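PDB 3B77: uncharacterized protein from Exiguobacterium sibiricum, which is of unknown function but carries a bacterial pleckstrin-homology domain joined to a helical region that probably drives oligomerisation. Local coordinates for residues S167-W170 with L171-H174; R65-Y68 with A69-I73; G152-V156 with P157-K161. One frame throughout, in Å; residues are numbered along the deposited sequence.

Contact 1: S167-W170 with L171-H174; sequences SFDW and LQGH
His174 lies against one face of the Trp170 indole, one helical turn further along. Its NE2 sits 3.2 Å above the indole plane, nearer the edge of the ring system than its middle, and comes within 3.4 Å of Trp170 CZ2. The rings meet obliquely, planes 46° apart. Trp170 has CG anti to the backbone N (chi1 178°), while His174 has CG beside its own N (chi1 -75°). These torsions bring NE2, the leading corner of the tilted imidazole, over the indole face, with CD2 beside the five-membered part. The edge of the imidazole also meets the backbone, with His174 CD2 3.2 Å from Trp170 O. A second, looser pair forms where Gln172 NE2 lies 4.0 Å from Phe168 CE2, the amide and ring planes also inclined.

Four successive i to i+4 backbone bonds hold these pairs in place. The shortest is Gly173 N to Asp169 O at 2.7 Å. Further out, Trp170 NE1 bonds to Ala135 O of helix 108-146, and His174 ND1 to Trp178 NE1. Phe168 meets His174 of a second subunit edge-to-face, and Ser167 OG bonds to Ser138 OG of that subunit. The arrangement is that of i, i+4 aromatic pairing in an alpha helix, here within a helical hairpin that packs against neighbouring subunits.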
loop_
_atom_site.group_PDB
_atom_site.type_symbol
_atom_site.label_atom_id
_atom_site.label_comp_id
_atom_site.label_asym_id
_atom_site.label_seq_id
_atom_site.Cartn_x
_atom_site.Cartn_y
_atom_site.Cartn_z
ATOM N N SER A 167 -25.352 -5.129 -18.706
ATOM C CA SER A 167 -24.549 -3.903 -18.893
ATOM C C SER A 167 -24.730 -3.350 -20.302
ATOM O O SER A 167 -25.035 -2.170 -20.471
ATOM C CB SER A 167 -23.084 -4.173 -18.566
ATOM O OG SER A 167 -22.286 -3.074 -18.896
ATOM N N PHE A 168 -24.609 -4.210 -21.311
ATOM C CA PHE A 168 -24.779 -3.807 -22.690
ATOM C C PHE A 168 -26.111 -3.147 -22.949
ATOM O O PHE A 168 -26.163 -2.046 -23.521
ATOM C CB PHE A 168 -24.582 -4.984 -23.676
ATOM C CG PHE A 168 -24.508 -4.536 -25.128
ATOM C CD1 PHE A 168 -23.442 -3.777 -25.561
ATOM C CD2 PHE A 168 -25.518 -4.830 -26.019
ATOM C CE1 PHE A 168 -23.392 -3.321 -26.874
ATOM C CE2 PHE A 168 -25.477 -4.417 -27.293
ATOM C CZ PHE A 168 -24.425 -3.647 -27.742
ATOM N N ASP A 169 -27.185 -3.806 -22.542
ATOM C CA ASP A 169 -28.517 -3.244 -22.707
ATOM C C ASP A 169 -28.704 -1.868 -22.083
ATOM O O ASP A 169 -29.397 -1.035 -22.637
ATOM C CB ASP A 169 -29.578 -4.185 -22.110
ATOM C CG ASP A 169 -29.751 -5.462 -22.938
ATOM O OD1 ASP A 169 -29.371 -5.403 -24.161
ATOM O OD2 ASP A 169 -30.293 -6.497 -22.398
ATOM N N TRP A 170 -28.189 -1.692 -20.885
ATOM C CA TRP A 170 -28.281 -0.438 -20.206
ATOM C C TRP A 170 -27.474 0.629 -21.004
ATOM O O TRP A 170 -27.989 1.679 -21.342
ATOM C CB TRP A 170 -27.717 -0.620 -18.794
ATOM C CG TRP A 170 -27.704 0.627 -17.981
ATOM C CD1 TRP A 170 -26.753 1.570 -17.989
ATOM C CD2 TRP A 170 -28.715 1.078 -17.069
ATOM N NE1 TRP A 170 -27.079 2.589 -17.141
ATOM C CE2 TRP A 170 -28.273 2.314 -16.544
ATOM C CE3 TRP A 170 -29.940 0.563 -16.648
ATOM C CZ2 TRP A 170 -29.031 3.069 -15.641
ATOM C CZ3 TRP A 170 -30.688 1.293 -15.725
ATOM C CH2 TRP A 170 -30.240 2.540 -15.246
ATOM N N LEU A 171 -26.241 0.338 -21.370
ATOM C CA LEU A 171 -25.443 1.367 -22.052
ATOM C C LEU A 171 -26.127 1.741 -23.360
ATOM O O LEU A 171 -26.192 2.918 -23.741
ATOM C CB LEU A 171 -24.007 0.883 -22.317
ATOM C CG LEU A 171 -23.113 0.734 -21.106
ATOM C CD1 LEU A 171 -21.630 0.422 -21.497
ATOM C CD2 LEU A 171 -23.148 2.044 -20.372
ATOM N N GLN A 172 -26.709 0.715 -23.989
ATOM C CA GLN A 172 -27.285 0.868 -25.296
ATOM C C GLN A 172 -28.636 1.538 -25.253
ATOM O O GLN A 172 -28.904 2.469 -26.013
ATOM C CB GLN A 172 -27.446 -0.496 -25.928
ATOM C CG GLN A 172 -27.960 -0.377 -27.330
ATOM C CD GLN A 172 -28.539 -1.633 -27.794
ATOM O OE1 GLN A 172 -29.332 -2.255 -27.045
ATOM N NE2 GLN A 172 -28.196 -2.041 -29.058
ATOM N N GLY A 173 -29.513 1.015 -24.406
ATOM C CA GLY A 173 -30.854 1.576 -24.239
ATOM C C GLY A 173 -30.747 3.057 -23.971
ATOM O O GLY A 173 -31.398 3.838 -24.593
ATOM N N HIS A 174 -29.867 3.442 -23.076
ATOM C CA HIS A 174 -29.734 4.821 -22.701
ATOM C C HIS A 174 -29.144 5.670 -23.817
ATOM O O HIS A 174 -29.601 6.798 -24.019
ATOM C CB HIS A 174 -28.943 4.959 -21.382
ATOM C CG HIS A 174 -29.747 4.582 -20.158
ATOM N ND1 HIS A 174 -30.545 5.483 -19.495
ATOM C CD2 HIS A 174 -29.904 3.402 -19.511
ATOM C CE1 HIS A 174 -31.146 4.885 -18.483
ATOM N NE2 HIS A 174 -30.776 3.618 -18.469
#

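Contact 2: R65-Y68 with A69-I73; sequences RYPY and AHYPI
Tyr66 and Tyr71 form the tightly packed side of this turn. Their rings make an edge-to-face pair, with centroids 5.0 Å apart and planes at 76°. The edge of Tyr66 points at the face of Tyr71, and Tyr66 CD1 stands 3.7 Å above that ring, over its centre. Pro67 lies alongside the same ring, its CD 3.6 Å from Tyr71 CD2. Tyr71 keeps CG beside its backbone N (chi1 -60°), which lays the ring back over the end of strand 62-67. Tyr66 and Tyr71 both also pack on Ile94 of strand 87-94. Tyr68 and Ile73 are buried too and run side by side. Tyr68 CD1 and CE1 both meet the Ile73 CD1 methyl, the nearer, CD1, at 3.9 Å. Ile73 also packs on Leu118 and Ile121 of helix 108-146.

The backbone turn is closed by Pro67 O, which accepts Tyr71 N at 2.9 Å and His70 N at 3.1 Å. These are i to i+4 and i to i+3 bonds, as in a single turn of helix. A weak bond also runs from Tyr71 N to Tyr68 O.

The loose side is at His70. Its side chain barely meets Pro67, His70 CD2 lying 4.2 Å from Pro67 CB. This partly exposed side faces a second subunit, where Tyr126 meets the His70 ring edge-to-face.

The tyrosine hydroxyls are held outside the turn. Tyr66 OH bonds to Lys97 NZ, and Tyr68 OH to Thr44 O and Tyr187 OH. The chemistry therefore divides the work: Pro67 O, bonded twice, is the main polar tie of the bend between strands 62-67 and 73-79, the Tyr66-Tyr71 ring pair packs across it, and the phenol oxygens tie it to other parts of the chain.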
loop_
_atom_site.group_PDB
_atom_site.type_symbol
_atom_site.label_atom_id
_atom_site.label_comp_id
_atom_site.label_asym_id
_atom_site.label_seq_id
_atom_site.Cartn_x
_atom_site.Cartn_y
_atom_site.Cartn_z
ATOM N N ARG A 65 -25.351 17.455 -44.657
ATOM C CA ARG A 65 -26.440 16.802 -43.936
ATOM C C ARG A 65 -26.040 16.584 -42.479
ATOM O O ARG A 65 -25.058 15.884 -42.192
ATOM C CB ARG A 65 -26.844 15.493 -44.597
ATOM C CG ARG A 65 -27.348 14.460 -43.601
ATOM C CD ARG A 65 -27.906 13.250 -44.252
ATOM N NE ARG A 65 -29.334 13.468 -44.439
ATOM C CZ ARG A 65 -30.300 12.958 -43.676
ATOM N NH1 ARG A 65 -30.032 12.142 -42.680
ATOM N NH2 ARG A 65 -31.556 13.239 -43.939
ATOM N N TYR A 66 -26.808 17.195 -41.569
ATOM C CA TYR A 66 -26.488 17.189 -40.156
ATOM C C TYR A 66 -27.651 16.562 -39.420
ATOM O O TYR A 66 -28.587 17.256 -39.055
ATOM C CB TYR A 66 -26.225 18.608 -39.647
ATOM C CG TYR A 66 -25.101 19.336 -40.362
ATOM C CD1 TYR A 66 -23.785 18.916 -40.232
ATOM C CD2 TYR A 66 -25.359 20.445 -41.153
ATOM C CE1 TYR A 66 -22.733 19.575 -40.890
ATOM C CE2 TYR A 66 -24.327 21.116 -41.809
ATOM C CZ TYR A 66 -23.004 20.678 -41.680
ATOM O OH TYR A 66 -21.961 21.338 -42.331
ATOM N N PRO A 67 -27.612 15.237 -39.229
ATOM C CA PRO A 67 -28.639 14.585 -38.420
ATOM C C PRO A 67 -28.568 15.100 -36.997
ATOM O O PRO A 67 -27.476 15.203 -36.442
ATOM C CB PRO A 67 -28.248 13.097 -38.480
ATOM C CG PRO A 67 -27.408 12.977 -39.714
ATOM C CD PRO A 67 -26.632 14.259 -39.742
ATOM N N TYR A 68 -29.712 15.447 -36.429
ATOM C CA TYR A 68 -29.742 16.064 -35.094
ATOM C C TYR A 68 -29.029 15.190 -34.070
ATOM O O TYR A 68 -28.290 15.714 -33.202
ATOM C CB TYR A 68 -31.191 16.320 -34.634
ATOM C CG TYR A 68 -32.010 17.113 -35.631
ATOM C CD1 TYR A 68 -31.522 18.300 -36.175
ATOM C CD2 TYR A 68 -33.262 16.683 -36.016
ATOM C CE1 TYR A 68 -32.273 19.032 -37.096
ATOM C CE2 TYR A 68 -34.017 17.397 -36.909
ATOM C CZ TYR A 68 -33.530 18.570 -37.460
ATOM O OH TYR A 68 -34.293 19.262 -38.375
ATOM N N ALA A 69 -29.255 13.870 -34.202
ATOM C CA ALA A 69 -28.663 12.844 -33.319
ATOM C C ALA A 69 -27.152 12.916 -33.205
ATOM O O ALA A 69 -26.632 12.568 -32.179
ATOM C CB ALA A 69 -29.080 11.450 -33.755
ATOM N N HIS A 70 -26.456 13.343 -34.245
ATOM C CA HIS A 70 -24.996 13.443 -34.220
ATOM C C HIS A 70 -24.518 14.879 -34.205
ATOM O O HIS A 70 -23.341 15.133 -33.952
ATOM C CB HIS A 70 -24.390 12.732 -35.434
ATOM C CG HIS A 70 -24.814 11.305 -35.552
ATOM N ND1 HIS A 70 -24.561 10.374 -34.563
ATOM C CD2 HIS A 70 -25.501 10.652 -36.521
ATOM C CE1 HIS A 70 -25.082 9.209 -34.914
ATOM N NE2 HIS A 70 -25.658 9.348 -36.097
ATOM N N TYR A 71 -25.407 15.822 -34.527
ATOM C CA TYR A 71 -25.065 17.246 -34.526
ATOM C C TYR A 71 -26.108 17.993 -33.718
ATOM O O TYR A 71 -27.144 18.365 -34.237
ATOM C CB TYR A 71 -25.014 17.788 -35.948
ATOM C CG TYR A 71 -24.004 17.111 -36.812
ATOM C CD1 TYR A 71 -22.698 17.523 -36.813
ATOM C CD2 TYR A 71 -24.352 16.058 -37.612
ATOM C CE1 TYR A 71 -21.760 16.909 -37.585
ATOM C CE2 TYR A 71 -23.427 15.433 -38.390
ATOM C CZ TYR A 71 -22.126 15.852 -38.367
ATOM O OH TYR A 71 -21.161 15.225 -39.151
ATOM N N PRO A 72 -25.852 18.189 -32.432
ATOM C CA PRO A 72 -26.776 18.951 -31.585
ATOM C C PRO A 72 -26.952 20.446 -31.901
ATOM O O PRO A 72 -25.995 21.143 -32.293
ATOM C CB PRO A 72 -26.164 18.803 -30.190
ATOM C CG PRO A 72 -25.242 17.623 -30.295
ATOM C CD PRO A 72 -24.710 17.677 -31.661
ATOM N N ILE A 73 -28.184 20.908 -31.677
ATOM C CA ILE A 73 -28.578 22.303 -31.872
ATOM C C ILE A 73 -28.392 23.042 -30.582
ATOM O O ILE A 73 -28.758 22.539 -29.529
ATOM C CB ILE A 73 -30.046 22.419 -32.361
ATOM C CG1 ILE A 73 -30.172 21.745 -33.738
ATOM C CG2 ILE A 73 -30.478 23.853 -32.447
ATOM C CD1 ILE A 73 -31.542 21.681 -34.256
#

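Contact 3: G152-V156 with P157-K161; sequences GDMNV and PQTFK
Asn155 turns its side-chain amide toward the first turn of helix 156-178 and crosses the side chain of Gln158 obliquely. The two amide planes stand 83° apart, almost perpendicular. Asn155 has CG anti to the backbone N (chi1 -177°), which carries OD1 to the start of the helix. There OD1 accepts Gln158 N at 3.1 Å in a nearly straight bond, 165° at the hydrogen. The donor stands well out of the plane of the side-chain carbonyl. The Gln158 CB also packs on the amide, 3.5 Å from Asn155 CG. The Pro157 ring crosses Asn155 at about a right angle, with Pro157 CD 3.0 Å from Asn155 OD1.

Thr159 CB points back toward the loop. Its OG1 lies beside its own backbone N and donates to Asn155 O at 3.0 Å, from above the carbonyl plane. Thr159 N bonds to the same oxygen, also at 3.0 Å. Two bonds thus grip Asn155 O.

Met154, present as selenomethionine, crosses Thr159 at about a right angle. Its CG is 3.3 Å from Thr159 OG1, and SE lies by Thr159 CG2. Val156 and Thr159 both take part in subunit packing: Thr159 meets Val156 of a third subunit, and Val156 meets Leu149 of a second.

Asn155 is the N-cap of helix 156-178. Its side chain satisfies Gln158 N, one of the amides of the first turn that lack a helical acceptor. Pro157, having no N-H, needs no such partner. The chemistry is consistent with a well-defined helix start at the tip of the hairpin.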
loop_
_atom_site.group_PDB
_atom_site.type_symbol
_atom_site.label_atom_id
_atom_site.label_comp_id
_atom_site.label_asym_id
_atom_site.label_seq_id
_atom_site.Cartn_x
_atom_site.Cartn_y
_atom_site.Cartn_z
ATOM N N GLY A 152 -22.308 -19.309 -3.916
ATOM C CA GLY A 152 -23.621 -19.820 -3.536
ATOM C C GLY A 152 -24.188 -20.747 -4.611
ATOM O O GLY A 152 -23.484 -21.628 -5.109
ATOM N N ASP A 153 -25.449 -20.542 -4.985
ATOM C CA ASP A 153 -26.107 -21.369 -6.012
ATOM C C ASP A 153 -25.887 -20.747 -7.399
ATOM O O ASP A 153 -26.844 -20.477 -8.119
ATOM C CB ASP A 153 -27.621 -21.525 -5.707
ATOM C CG ASP A 153 -28.455 -20.251 -6.028
ATOM O OD1 ASP A 153 -27.929 -19.112 -5.987
ATOM O OD2 ASP A 153 -29.654 -20.393 -6.336
HETATM N N MSE A 154 -24.640 -20.539 -7.803
HETATM C CA MSE A 154 -24.439 -19.747 -9.007
HETATM C C MSE A 154 -23.727 -20.433 -10.158
HETATM O O MSE A 154 -22.576 -20.870 -10.031
HETATM C CB MSE A 154 -23.674 -18.470 -8.675
HETATM C CG MSE A 154 -23.375 -17.635 -9.887
HETATM SE SE MSE A 154 -22.250 -16.154 -9.481
HETATM C CE MSE A 154 -23.389 -15.426 -7.868
ATOM N N ASN A 155 -24.401 -20.450 -11.306
ATOM C CA ASN A 155 -23.786 -20.897 -12.546
ATOM C C ASN A 155 -22.864 -19.758 -13.013
ATOM O O ASN A 155 -23.311 -18.785 -13.586
ATOM C CB ASN A 155 -24.873 -21.192 -13.560
ATOM C CG ASN A 155 -24.332 -21.743 -14.861
ATOM O OD1 ASN A 155 -23.316 -21.270 -15.411
ATOM N ND2 ASN A 155 -25.039 -22.717 -15.396
ATOM N N VAL A 156 -21.584 -19.861 -12.734
ATOM C CA VAL A 156 -20.691 -18.697 -12.989
ATOM C C VAL A 156 -20.668 -18.201 -14.441
ATOM O O VAL A 156 -20.832 -17.011 -14.674
ATOM C CB VAL A 156 -19.261 -18.903 -12.445
ATOM C CG1 VAL A 156 -18.425 -17.617 -12.621
ATOM C CG2 VAL A 156 -19.315 -19.310 -10.983
ATOM N N PRO A 157 -20.540 -19.113 -15.428
ATOM C CA PRO A 157 -20.486 -18.644 -16.833
ATOM C C PRO A 157 -21.781 -18.035 -17.351
ATOM O O PRO A 157 -21.724 -17.013 -18.027
ATOM C CB PRO A 157 -20.098 -19.897 -17.612
ATOM C CG PRO A 157 -19.634 -20.882 -16.567
ATOM C CD PRO A 157 -20.410 -20.581 -15.348
ATOM N N GLN A 158 -22.916 -18.626 -16.990
ATOM C CA GLN A 158 -24.250 -18.091 -17.345
ATOM C C GLN A 158 -24.472 -16.714 -16.729
ATOM O O GLN A 158 -24.996 -15.800 -17.370
ATOM C CB GLN A 158 -25.392 -19.027 -16.869
ATOM C CG GLN A 158 -26.751 -18.675 -17.465
ATOM C CD GLN A 158 -26.727 -18.730 -19.007
ATOM O OE1 GLN A 158 -25.915 -19.447 -19.598
ATOM N NE2 GLN A 158 -27.592 -17.949 -19.661
ATOM N N THR A 159 -24.101 -16.604 -15.455
ATOM C CA THR A 159 -24.208 -15.380 -14.716
ATOM C C THR A 159 -23.263 -14.363 -15.379
ATOM O O THR A 159 -23.649 -13.231 -15.526
ATOM C CB THR A 159 -23.854 -15.562 -13.231
ATOM O OG1 THR A 159 -24.814 -16.401 -12.577
ATOM C CG2 THR A 159 -23.888 -14.273 -12.540
ATOM N N PHE A 160 -22.087 -14.796 -15.809
ATOM C CA PHE A 160 -21.090 -13.901 -16.491
ATOM C C PHE A 160 -21.631 -13.389 -17.815
ATOM O O PHE A 160 -21.533 -12.251 -18.097
ATOM C CB PHE A 160 -19.767 -14.641 -16.683
ATOM C CG PHE A 160 -18.761 -13.919 -17.531
ATOM C CD1 PHE A 160 -18.087 -12.808 -17.068
ATOM C CD2 PHE A 160 -18.440 -14.391 -18.778
ATOM C CE1 PHE A 160 -17.133 -12.164 -17.860
ATOM C CE2 PHE A 160 -17.510 -13.722 -19.579
ATOM C CZ PHE A 160 -16.840 -12.627 -19.094
ATOM N N LYS A 161 -22.311 -14.260 -18.562
ATOM C CA LYS A 161 -22.954 -13.909 -19.838
ATOM C C LYS A 161 -24.051 -12.860 -19.645
ATOM O O LYS A 161 -24.028 -11.759 -20.274
ATOM C CB LYS A 161 -23.596 -15.194 -20.424
ATOM C CG LYS A 161 -24.238 -15.065 -21.825
ATOM C CD LYS A 161 -24.800 -16.448 -22.240
ATOM C CE LYS A 161 -25.373 -16.415 -23.649
ATOM N NZ LYS A 161 -25.970 -17.729 -23.926
#

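How the contacts relate
Contact 2 comes first along the chain, then contact 3, then contact 1. Contact 2 lies in the PH domain, between strands 62-67 and 73-79, which belong to different sheets, only about 5 Å from the chain centre. Contacts 1 and 3 both belong to the oligomerisation region and share helix 156-178. Contact 3 begins that helix at the far end of the hairpin, its centre about 42 Å from the chain centre; contact 1 lies further along it, with centres about 20 Å apart. The centres of contacts 1 and 2 are about 22 Å apart, those of contacts 2 and 3 about 42 Å. None touches another, yet each touches at least one other subunit, so both the domain and the helical arm contribute to the assembly.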